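Local atomic coordinates of mandelate racemase / muconate lactonizing enzyme, C-terminal domain protein (Pseudovibrio sp. JE062, PDB entry 4JHM), a protein that is of unassigned function but belongs by fold to the enolase superfamily, in which an N-terminal capping domain packs against a TIM-barrel-like domain. Residues A[110-115]-A[278-283]; A[122-125]-A[131-134]; A[250-255]-A[269-274]; A[284-289]-A[312-317]. One frame throughout, in Å; residues are numbered along the deposited sequence.

Contact 1 (A[110-115]-A[278-283]); sequences AAWDIK and GITQLN
W112 meets I279 and T280 in two different ways, one through the face of its indole and one through the rim. I279 lies over the five-membered part of the ring: its CG2 is 3.7 Å from the centroid of that ring and only 5° off the normal, a CH-pi contact made almost straight down. The closest carbon pair is W112 CD1 and I279 CB, 3.4 Å apart. With CG2 trans to the backbone N of I279, this methyl spreads over the indole while the CG1 branch, which stands beside that N, leads its CD1 away from the ring. T280 comes up at the rim instead. W112 NE1 donates to T280 OG1 over 3.0 Å with an angle of 167° at the hydrogen, and the hydroxyl sits 8° out of the indole plane, so the bond fixes the rotation of the ring while I279 covers the five-membered part of one face.

A second shell holds this pair in place. T280 OG1 is also hydrogen-bonded to D108 OD2, one turn back on the helix that carries W112. On the indole face opposite I279, K115 NZ stands above the rim; that ammonium is bonded to T85 OG1 and to the backbone oxygens of M125 and G128 of a second subunit. L123 and L127 also pack on the tryptophan. The hydrogen bond and the CH-pi contact together join helix 100-119 to the N-terminal end of helix 279-291, a buried seam between capping-domain and barrel sequence of the kind that unites the two domains of enolase-superfamily proteins.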
loop_
_atom_site.group_PDB
_atom_site.type_symbol
_atom_site.label_atom_id
_atom_site.label_comp_id
_atom_site.label_asym_id
_atom_site.label_seq_id
_atom_site.Cartn_x
_atom_site.Cartn_y
_atom_site.Cartn_z
ATOM N N ALA A 110 -35.544 21.859 11.936
ATOM C CA ALA A 110 -36.539 22.707 12.578
ATOM C C ALA A 110 -36.001 23.348 13.860
ATOM O O ALA A 110 -36.459 24.415 14.268
ATOM C CB ALA A 110 -37.794 21.903 12.877
ATOM N N ALA A 111 -35.035 22.694 14.496
ATOM C CA ALA A 111 -34.423 23.246 15.700
ATOM C C ALA A 111 -33.517 24.412 15.334
ATOM O O ALA A 111 -33.508 25.435 16.017
ATOM C CB ALA A 111 -33.640 22.179 16.442
ATOM N N TRP A 112 -32.758 24.254 14.253
ATOM C CA TRP A 112 -31.893 25.329 13.771
ATOM C C TRP A 112 -32.721 26.546 13.350
ATOM O O TRP A 112 -32.306 27.684 13.559
ATOM C CB TRP A 112 -31.017 24.849 12.609
ATOM C CG TRP A 112 -29.756 24.155 13.042
ATOM C CD1 TRP A 112 -29.533 22.813 13.072
ATOM C CD2 TRP A 112 -28.545 24.772 13.503
ATOM N NE1 TRP A 112 -28.264 22.552 13.521
ATOM C CE2 TRP A 112 -27.636 23.737 13.794
ATOM C CE3 TRP A 112 -28.141 26.098 13.699
ATOM C CZ2 TRP A 112 -26.348 23.984 14.270
ATOM C CZ3 TRP A 112 -26.864 26.344 14.173
ATOM C CH2 TRP A 112 -25.983 25.292 14.454
ATOM N N ASP A 113 -33.890 26.298 12.764
ATOM C CA ASP A 113 -34.787 27.372 12.338
ATOM C C ASP A 113 -35.229 28.225 13.532
ATOM O O ASP A 113 -35.256 29.456 13.456
ATOM C CB ASP A 113 -36.014 26.783 11.624
ATOM C CG ASP A 113 -36.933 27.850 11.039
ATOM O OD1 ASP A 113 -36.451 28.945 10.672
ATOM O OD2 ASP A 113 -38.146 27.584 10.934
ATOM N N ILE A 114 -35.576 27.553 14.628
ATOM C CA ILE A 114 -35.979 28.211 15.864
ATOM C C ILE A 114 -34.819 29.004 16.455
ATOM O O ILE A 114 -34.999 30.142 16.898
ATOM C CB ILE A 114 -36.480 27.179 16.891
ATOM C CG1 ILE A 114 -37.935 26.818 16.599
ATOM C CG2 ILE A 114 -36.352 27.707 18.310
ATOM C CD1 ILE A 114 -38.421 25.588 17.337
ATOM N N LYS A 115 -33.633 28.402 16.452
ATOM C CA LYS A 115 -32.433 29.050 16.977
ATOM C C LYS A 115 -32.092 30.303 16.178
ATOM O O LYS A 115 -31.607 31.283 16.732
ATOM C CB LYS A 115 -31.253 28.077 16.946
ATOM C CG LYS A 115 -29.934 28.669 17.420
ATOM C CD LYS A 115 -28.754 27.783 17.042
ATOM C CE LYS A 115 -28.743 26.480 17.826
ATOM N NZ LYS A 115 -27.534 25.658 17.530
ATOM N N GLY A 278 -29.821 16.426 8.789
ATOM C CA GLY A 278 -30.125 17.832 9.027
ATOM C C GLY A 278 -28.926 18.761 8.947
ATOM O O GLY A 278 -27.814 18.344 8.630
ATOM N N ILE A 279 -29.177 20.032 9.243
ATOM C CA ILE A 279 -28.161 21.078 9.227
ATOM C C ILE A 279 -26.930 20.663 10.024
ATOM O O ILE A 279 -25.798 20.797 9.561
ATOM C CB ILE A 279 -28.722 22.379 9.843
ATOM C CG1 ILE A 279 -29.978 22.842 9.096
ATOM C CG2 ILE A 279 -27.677 23.483 9.828
ATOM C CD1 ILE A 279 -29.719 23.379 7.703
ATOM N N THR A 280 -27.167 20.167 11.232
ATOM C CA THR A 280 -26.103 19.731 12.125
ATOM C C THR A 280 -25.033 18.895 11.428
ATOM O O THR A 280 -23.844 19.047 11.702
ATOM C CB THR A 280 -26.692 18.890 13.270
ATOM O OG1 THR A 280 -27.342 19.754 14.214
ATOM C CG2 THR A 280 -25.609 18.074 13.971
ATOM N N GLN A 281 -25.455 18.012 10.530
ATOM C CA GLN A 281 -24.543 17.064 9.913
ATOM C C GLN A 281 -23.990 17.579 8.594
ATOM O O GLN A 281 -22.799 17.432 8.318
ATOM C CB GLN A 281 -25.250 15.726 9.692
ATOM C CG GLN A 281 -25.731 15.068 10.979
ATOM C CD GLN A 281 -24.586 14.616 11.862
ATOM O OE1 GLN A 281 -24.288 15.236 12.877
ATOM N NE2 GLN A 281 -23.922 13.542 11.463
ATOM N N LEU A 282 -24.848 18.166 7.766
ATOM C CA LEU A 282 -24.390 18.697 6.491
ATOM C C LEU A 282 -23.222 19.602 6.791
ATOM O O LEU A 282 -22.125 19.425 6.266
ATOM C CB LEU A 282 -25.486 19.494 5.788
ATOM C CG LEU A 282 -25.064 20.096 4.443
ATOM C CD1 LEU A 282 -24.756 18.998 3.434
ATOM C CD2 LEU A 282 -26.142 21.019 3.899
ATOM N N ASN A 283 -23.486 20.567 7.665
ATOM C CA ASN A 283 -22.499 21.535 8.104
ATOM C C ASN A 283 -21.129 20.906 8.334
ATOM O O ASN A 283 -20.109 21.433 7.893
ATOM C CB ASN A 283 -22.991 22.205 9.389
ATOM C CG ASN A 283 -22.110 23.358 9.816
ATOM O OD1 ASN A 283 -22.010 24.370 9.125
ATOM N ND2 ASN A 283 -21.468 23.211 10.964
#

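Contact 2 (A[122-125]-A[131-134]); sequences PLYM and RTKI
Y124 and T132 reach each other through their hydroxyls, the tyrosine side chain slanting across the line of the threonine. T132 OG1 donates to Y124 OH at 3.1 Å, which gives the phenol oxygen a partner at the far end of the ring. The phenol itself is set by its first torsion: CG sits between the backbone N and the carbonyl carbon (chi1 70°), and this turns the ring off helix 123-127 towards the loop that leads into the next strand. On the other side, OG1 of T132 is trans to its own N (chi1 -155°) and thus faces the tyrosine. Besides this bond, the phenol passes beside main chain: R131 O lies 4.1 Å from Y124 CD1, and obliquely to the ring. The side chain of R131 takes no part in that approach. It runs off the other way, where NH1 bonds to H317 O and NH2 to C320 O.

T132 is exposed whereas Y124 is buried, so the bond spans the boundary between surface and interior. L315 of helix 304-316 and A350 pack on the tyrosine, and M84 of a second subunit touches it as well. The backbone N of Y124 bonds to H312 ND1, and that of R131 pairs with L315. Helix 123-127 and the start of strand 133-139 are thereby both laid against the C-terminal half of helix 304-316, close to strand 347-349.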
loop_
_atom_site.group_PDB
_atom_site.type_symbol
_atom_site.label_atom_id
_atom_site.label_comp_id
_atom_site.label_asym_id
_atom_site.label_seq_id
_atom_site.Cartn_x
_atom_site.Cartn_y
_atom_site.Cartn_z
ATOM N N PRO A 122 -30.295 35.280 10.017
ATOM C CA PRO A 122 -30.384 34.150 9.100
ATOM C C PRO A 122 -29.465 33.011 9.510
ATOM O O PRO A 122 -28.446 33.238 10.159
ATOM C CB PRO A 122 -29.927 34.738 7.756
ATOM C CG PRO A 122 -29.211 36.000 8.090
ATOM C CD PRO A 122 -29.875 36.513 9.330
ATOM N N LEU A 123 -29.820 31.793 9.122
ATOM C CA LEU A 123 -29.083 30.621 9.558
ATOM C C LEU A 123 -27.642 30.653 9.058
ATOM O O LEU A 123 -26.719 30.295 9.788
ATOM C CB LEU A 123 -29.768 29.344 9.077
ATOM C CG LEU A 123 -29.423 28.103 9.903
ATOM C CD1 LEU A 123 -30.270 28.073 11.165
ATOM C CD2 LEU A 123 -29.619 26.832 9.093
ATOM N N TYR A 124 -27.442 31.092 7.821
ATOM C CA TYR A 124 -26.109 31.058 7.233
ATOM C C TYR A 124 -25.136 31.893 8.061
ATOM O O TYR A 124 -23.925 31.672 8.014
ATOM C CB TYR A 124 -26.122 31.493 5.756
ATOM C CG TYR A 124 -26.397 32.961 5.505
ATOM C CD1 TYR A 124 -25.385 33.909 5.609
ATOM C CD2 TYR A 124 -27.665 33.394 5.132
ATOM C CE1 TYR A 124 -25.633 35.249 5.370
ATOM C CE2 TYR A 124 -27.924 34.732 4.893
ATOM C CZ TYR A 124 -26.907 35.655 5.013
ATOM O OH TYR A 124 -27.170 36.982 4.772
HETATM N N MSE A 125 -25.669 32.833 8.837
HETATM C CA MSE A 125 -24.839 33.654 9.722
HETATM C C MSE A 125 -24.435 32.881 10.949
HETATM O O MSE A 125 -23.278 32.928 11.366
HETATM C CB MSE A 125 -25.611 34.897 10.135
HETATM C CG MSE A 125 -24.658 36.033 10.476
HETATM SE SE MSE A 125 -25.668 37.720 10.581
HETATM C CE MSE A 125 -25.541 38.218 8.678
ATOM N N ARG A 131 -20.864 34.249 1.933
ATOM C CA ARG A 131 -21.550 34.893 0.825
ATOM C C ARG A 131 -23.026 34.994 1.158
ATOM O O ARG A 131 -23.538 34.227 1.973
ATOM C CB ARG A 131 -21.391 34.093 -0.470
ATOM C CG ARG A 131 -20.150 33.219 -0.525
ATOM C CD ARG A 131 -20.474 31.746 -0.354
ATOM N NE ARG A 131 -20.557 31.106 -1.659
ATOM C CZ ARG A 131 -20.478 29.800 -1.864
ATOM N NH1 ARG A 131 -20.324 28.958 -0.850
ATOM N NH2 ARG A 131 -20.555 29.337 -3.101
ATOM N N THR A 132 -23.705 35.940 0.519
ATOM C CA THR A 132 -25.135 36.103 0.706
ATOM C C THR A 132 -25.879 35.614 -0.539
ATOM O O THR A 132 -27.112 35.601 -0.580
ATOM C CB THR A 132 -25.478 37.572 1.037
ATOM O OG1 THR A 132 -26.711 37.628 1.765
ATOM C CG2 THR A 132 -25.573 38.426 -0.231
ATOM N N LYS A 133 -25.115 35.194 -1.548
ATOM C CA LYS A 133 -25.679 34.656 -2.789
ATOM C C LYS A 133 -24.718 33.655 -3.422
ATOM O O LYS A 133 -23.555 33.579 -3.030
ATOM C CB LYS A 133 -25.969 35.789 -3.777
ATOM C CG LYS A 133 -24.729 36.494 -4.305
ATOM C CD LYS A 133 -25.092 37.519 -5.368
ATOM C CE LYS A 133 -23.859 38.245 -5.887
ATOM N NZ LYS A 133 -24.219 39.369 -6.796
ATOM N N ILE A 134 -25.196 32.901 -4.411
ATOM C CA ILE A 134 -24.362 31.887 -5.065
ATOM C C ILE A 134 -24.900 31.453 -6.435
ATOM O O ILE A 134 -26.108 31.449 -6.665
ATOM C CB ILE A 134 -24.225 30.645 -4.171
ATOM C CG1 ILE A 134 -23.496 29.523 -4.910
ATOM C CG2 ILE A 134 -25.597 30.157 -3.734
ATOM C CD1 ILE A 134 -23.402 28.235 -4.121
#

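Contact 3 (A[250-255]-A[269-274]); sequences CLLTLQ and VRQDAT
The flat amide of Q271 faces the backbone of L251 and L252 with its outer end, and the carbonyl oxygens of both leucines lie close to it. L251 O is 3.9 Å from Q271 CD and is displaced to one side of the amide plane; L252 CD2 is displaced to the other. The chain of Q271 is bent at chi2 (-80°), and this fold brings its end back to the leucines although CB does not aim at them.

A second flat group nearby is the carboxylate of D272. T274 N donates to D272 OD1 over 3.1 Å, arriving from above the carboxylate plane, 57° out of it, and so closes an Asx turn. N310 ND2 bonds to the same oxygen.

From helix 279-291, L282 packs on the CB of Q271 and C285 near its amide end, with V257 of helix 254-262 nearby, while the backbone of Q271 pairs with that of Q299. The contact therefore ties the run from strand 243-245 into helix 254-262 to the connection that follows that helix, against helix 279-291.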
loop_
_atom_site.group_PDB
_atom_site.type_symbol
_atom_site.label_atom_id
_atom_site.label_comp_id
_atom_site.label_asym_id
_atom_site.label_seq_id
_atom_site.Cartn_x
_atom_site.Cartn_y
_atom_site.Cartn_z
ATOM N N CYS A 250 -26.905 7.896 -0.651
ATOM C CA CYS A 250 -26.578 6.546 -0.243
ATOM C C CYS A 250 -25.561 6.532 0.898
ATOM O O CYS A 250 -25.820 5.949 1.950
ATOM C CB CYS A 250 -26.084 5.761 -1.450
ATOM S SG CYS A 250 -27.265 5.773 -2.818
ATOM N N LEU A 251 -24.417 7.179 0.695
ATOM C CA LEU A 251 -23.398 7.295 1.741
ATOM C C LEU A 251 -23.591 8.591 2.526
ATOM O O LEU A 251 -23.265 9.671 2.035
ATOM C CB LEU A 251 -21.999 7.260 1.122
ATOM C CG LEU A 251 -21.703 6.070 0.200
ATOM C CD1 LEU A 251 -20.208 5.925 -0.045
ATOM C CD2 LEU A 251 -22.254 4.786 0.791
ATOM N N LEU A 252 -24.107 8.472 3.749
ATOM C CA LEU A 252 -24.602 9.624 4.501
ATOM C C LEU A 252 -23.845 9.946 5.799
ATOM O O LEU A 252 -24.018 11.029 6.373
ATOM C CB LEU A 252 -26.077 9.411 4.846
ATOM C CG LEU A 252 -27.005 8.894 3.745
ATOM C CD1 LEU A 252 -28.454 9.006 4.197
ATOM C CD2 LEU A 252 -26.799 9.643 2.438
ATOM N N THR A 253 -23.024 9.022 6.278
ATOM C CA THR A 253 -22.351 9.227 7.555
ATOM C C THR A 253 -21.066 10.028 7.388
ATOM O O THR A 253 -20.433 9.995 6.338
ATOM C CB THR A 253 -22.014 7.892 8.250
ATOM O OG1 THR A 253 -21.250 7.058 7.366
ATOM C CG2 THR A 253 -23.295 7.170 8.676
ATOM N N LEU A 254 -20.687 10.746 8.439
ATOM C CA LEU A 254 -19.446 11.511 8.441
ATOM C C LEU A 254 -18.252 10.592 8.178
ATOM O O LEU A 254 -17.257 11.013 7.585
ATOM C CB LEU A 254 -19.266 12.240 9.776
ATOM C CG LEU A 254 -20.366 13.209 10.220
ATOM C CD1 LEU A 254 -20.098 13.718 11.627
ATOM C CD2 LEU A 254 -20.493 14.374 9.252
ATOM N N GLN A 255 -18.355 9.339 8.618
ATOM C CA GLN A 255 -17.300 8.352 8.389
ATOM C C GLN A 255 -17.263 7.946 6.926
ATOM O O GLN A 255 -16.198 7.913 6.314
ATOM C CB GLN A 255 -17.501 7.100 9.251
ATOM C CG GLN A 255 -17.483 7.332 10.757
ATOM C CD GLN A 255 -18.782 7.920 11.268
ATOM O OE1 GLN A 255 -18.992 9.124 11.201
ATOM N NE2 GLN A 255 -19.662 7.071 11.776
ATOM N N VAL A 269 -18.065 16.167 -2.582
ATOM C CA VAL A 269 -19.009 15.393 -1.791
ATOM C C VAL A 269 -20.381 15.999 -1.980
ATOM O O VAL A 269 -20.524 17.215 -2.082
ATOM C CB VAL A 269 -18.609 15.285 -0.302
ATOM C CG1 VAL A 269 -17.441 16.199 0.012
ATOM C CG2 VAL A 269 -19.797 15.556 0.614
ATOM N N ARG A 270 -21.384 15.138 -2.063
ATOM C CA ARG A 270 -22.732 15.573 -2.359
ATOM C C ARG A 270 -23.662 15.044 -1.291
ATOM O O ARG A 270 -23.851 13.840 -1.159
ATOM C CB ARG A 270 -23.158 15.077 -3.735
ATOM C CG ARG A 270 -24.649 15.199 -4.009
ATOM C CD ARG A 270 -24.972 14.697 -5.404
ATOM N NE ARG A 270 -23.992 15.223 -6.348
ATOM C CZ ARG A 270 -24.022 16.454 -6.837
ATOM N NH1 ARG A 270 -24.998 17.281 -6.489
ATOM N NH2 ARG A 270 -23.077 16.860 -7.674
ATOM N N GLN A 271 -24.227 15.962 -0.520
ATOM C CA GLN A 271 -25.131 15.609 0.549
ATOM C C GLN A 271 -26.330 16.517 0.488
ATOM O O GLN A 271 -26.297 17.568 -0.147
ATOM C CB GLN A 271 -24.459 15.782 1.903
ATOM C CG GLN A 271 -23.284 14.858 2.139
ATOM C CD GLN A 271 -23.717 13.470 2.540
ATOM O OE1 GLN A 271 -24.249 12.719 1.728
ATOM N NE2 GLN A 271 -23.487 13.119 3.804
ATOM N N ASP A 272 -27.388 16.096 1.164
ATOM C CA ASP A 272 -28.600 16.872 1.287
ATOM C C ASP A 272 -28.876 16.964 2.776
ATOM O O ASP A 272 -28.845 15.956 3.483
ATOM C CB ASP A 272 -29.742 16.165 0.554
ATOM C CG ASP A 272 -31.000 17.003 0.473
ATOM O OD1 ASP A 272 -31.118 17.995 1.221
ATOM O OD2 ASP A 272 -31.878 16.657 -0.343
ATOM N N ALA A 273 -29.116 18.174 3.260
ATOM C CA ALA A 273 -29.362 18.382 4.672
ATOM C C ALA A 273 -30.599 17.611 5.112
ATOM O O ALA A 273 -30.681 17.158 6.249
ATOM C CB ALA A 273 -29.529 19.865 4.961
ATOM N N THR A 274 -31.554 17.453 4.200
ATOM C CA THR A 274 -32.817 16.790 4.508
ATOM C C THR A 274 -32.715 15.272 4.408
ATOM O O THR A 274 -33.732 14.575 4.447
ATOM C CB THR A 274 -33.923 17.237 3.538
ATOM O OG1 THR A 274 -33.594 16.806 2.213
ATOM C CG2 THR A 274 -34.074 18.743 3.557
#

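Contact 4 (A[284-289]-A[312-317]); sequences KCFAIA and HVALAH
F286 and H317 are brought alongside each other with near-parallel planes by a chi1 of -97° on the phenylalanine and of -55° on the histidine, the latter placing CG trans to the carbonyl carbon. They join two successive helices of the TIM-barrel-like domain, 279-291 and 304-316, in a buried, largely apolar packing. The ring planes differ by just 10° yet are slid apart, with centroids 4.8 Å from each other, so the overlap is slight. It is the F286 methylene that occupies the middle of the imidazole: CB stands 3.8 Å from the centroid of the H317 ring, a CH-pi contact. Meanwhile H317 CB lies 3.6 Å from F286 CD1, so that each CB lies over the other's ring, F286 CB at the centre and H317 CB near the CD1 edge.

V313 meets the CD2-CE2 side of the phenyl, on the same side of its plane as the histidine. Its CG1, trans to the backbone N, touches F286 CD2 at 3.4 Å and lies as near to CE2. The far end of the ring rests near the helix backbone, with F286 CZ 3.7 Å from A314 CA, and V313 O stands above that same phenyl face towards its rim.

Polar groups frame the packing. The backbone oxygen of F286 accepts from N319 ND2, and the next residue, A287, packs on K284 of a second subunit. The imidazole has its own tether, which limits its rotation under the phenylalanine methylene: H317 NE2 is hydrogen-bonded to N283 OD1, the residue three before F286 on the same helix.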
loop_
_atom_site.group_PDB
_atom_site.type_symbol
_atom_site.label_atom_id
_atom_site.label_comp_id
_atom_site.label_asym_id
_atom_site.label_seq_id
_atom_site.Cartn_x
_atom_site.Cartn_y
_atom_site.Cartn_z
ATOM N N LYS A 284 -21.106 19.776 9.026
ATOM C CA LYS A 284 -19.850 19.095 9.310
ATOM C C LYS A 284 -19.217 18.530 8.038
ATOM O O LYS A 284 -18.000 18.591 7.868
ATOM C CB LYS A 284 -20.072 17.982 10.328
ATOM C CG LYS A 284 -20.464 18.488 11.706
ATOM C CD LYS A 284 -20.849 17.342 12.628
ATOM C CE LYS A 284 -21.408 17.842 13.945
ATOM N NZ LYS A 284 -22.064 16.734 14.687
ATOM N N CYS A 285 -20.043 17.991 7.148
ATOM C CA CYS A 285 -19.547 17.428 5.894
ATOM C C CYS A 285 -18.800 18.471 5.068
ATOM O O CYS A 285 -17.825 18.153 4.383
ATOM C CB CYS A 285 -20.695 16.826 5.086
ATOM S SG CYS A 285 -21.374 15.314 5.811
ATOM N N PHE A 286 -19.262 19.714 5.138
ATOM C CA PHE A 286 -18.554 20.834 4.527
ATOM C C PHE A 286 -17.158 20.935 5.114
ATOM O O PHE A 286 -16.161 20.955 4.387
ATOM C CB PHE A 286 -19.298 22.151 4.782
ATOM C CG PHE A 286 -20.187 22.583 3.650
ATOM C CD1 PHE A 286 -19.669 23.296 2.581
ATOM C CD2 PHE A 286 -21.535 22.291 3.658
ATOM C CE1 PHE A 286 -20.479 23.699 1.538
ATOM C CE2 PHE A 286 -22.350 22.698 2.620
ATOM C CZ PHE A 286 -21.823 23.406 1.559
ATOM N N ALA A 287 -17.099 21.006 6.442
ATOM C CA ALA A 287 -15.828 21.091 7.153
ATOM C C ALA A 287 -14.927 19.928 6.771
ATOM O O ALA A 287 -13.721 20.092 6.610
ATOM C CB ALA A 287 -16.061 21.104 8.656
ATOM N N ILE A 288 -15.525 18.752 6.616
ATOM C CA ILE A 288 -14.767 17.551 6.290
ATOM C C ILE A 288 -14.195 17.634 4.875
ATOM O O ILE A 288 -13.024 17.310 4.653
ATOM C CB ILE A 288 -15.631 16.289 6.468
ATOM C CG1 ILE A 288 -15.959 16.107 7.953
ATOM C CG2 ILE A 288 -14.912 15.060 5.929
ATOM C CD1 ILE A 288 -16.987 15.033 8.239
ATOM N N ALA A 289 -15.014 18.081 3.927
ATOM C CA ALA A 289 -14.542 18.307 2.562
ATOM C C ALA A 289 -13.426 19.334 2.564
ATOM O O ALA A 289 -12.398 19.145 1.923
ATOM C CB ALA A 289 -15.675 18.780 1.673
ATOM N N HIS A 312 -28.605 27.647 2.888
ATOM C CA HIS A 312 -28.055 28.356 4.032
ATOM C C HIS A 312 -26.673 27.837 4.393
ATOM O O HIS A 312 -25.727 28.603 4.575
ATOM C CB HIS A 312 -28.995 28.242 5.232
ATOM C CG HIS A 312 -30.056 29.294 5.257
ATOM N ND1 HIS A 312 -29.792 30.603 5.593
ATOM C CD2 HIS A 312 -31.379 29.235 4.979
ATOM C CE1 HIS A 312 -30.908 31.305 5.525
ATOM N NE2 HIS A 312 -31.886 30.500 5.155
ATOM N N VAL A 313 -26.559 26.525 4.494
ATOM C CA VAL A 313 -25.291 25.915 4.824
ATOM C C VAL A 313 -24.247 26.295 3.775
ATOM O O VAL A 313 -23.109 26.603 4.115
ATOM C CB VAL A 313 -25.433 24.385 4.931
ATOM C CG1 VAL A 313 -24.115 23.750 5.340
ATOM C CG2 VAL A 313 -26.526 24.034 5.929
ATOM N N ALA A 314 -24.642 26.296 2.504
ATOM C CA ALA A 314 -23.716 26.619 1.415
ATOM C C ALA A 314 -23.262 28.081 1.468
ATOM O O ALA A 314 -22.172 28.414 1.012
ATOM C CB ALA A 314 -24.345 26.303 0.063
ATOM N N LEU A 315 -24.097 28.951 2.025
ATOM C CA LEU A 315 -23.738 30.364 2.159
ATOM C C LEU A 315 -22.785 30.597 3.334
ATOM O O LEU A 315 -22.086 31.608 3.384
ATOM C CB LEU A 315 -24.994 31.227 2.310
ATOM C CG LEU A 315 -25.607 31.760 1.007
ATOM C CD1 LEU A 315 -25.476 30.780 -0.148
ATOM C CD2 LEU A 315 -27.065 32.115 1.228
ATOM N N ALA A 316 -22.747 29.648 4.263
ATOM C CA ALA A 316 -21.898 29.760 5.442
ATOM C C ALA A 316 -20.456 29.332 5.162
ATOM O O ALA A 316 -19.550 29.668 5.916
ATOM C CB ALA A 316 -22.481 28.937 6.579
ATOM N N HIS A 317 -20.249 28.589 4.080
ATOM C CA HIS A 317 -18.916 28.121 3.708
ATOM C C HIS A 317 -18.583 28.551 2.281
ATOM O O HIS A 317 -19.451 29.025 1.552
ATOM C CB HIS A 317 -18.840 26.596 3.829
ATOM C CG HIS A 317 -19.232 26.073 5.176
ATOM N ND1 HIS A 317 -18.324 25.889 6.197
ATOM C CD2 HIS A 317 -20.434 25.690 5.670
ATOM C CE1 HIS A 317 -18.951 25.418 7.262
ATOM N NE2 HIS A 317 -20.232 25.288 6.968
#

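Following the chain from the N terminus, helix 100-119 opens contact 1, which closes only at 278-283 and so encloses most of the barrel. Two shorter loops sit within that span, one after the other: contact 2 closes across the turn between helix 123-127 and strand 133-139, and contact 3 across helix 254-262. Contact 4 begins at 284, directly after contact 1 ends, and returns at 312-317; no contacts cross. Helix 279-291 is shared by contacts 1 and 4, and Q271 of contact 3 packs against it. Contact 2 reaches contact 4 through helix 304-316. Contacts 1, 2 and 3 each touch contact 4, so helices 279-291 and 304-316 link the capping-domain helices to the barrel.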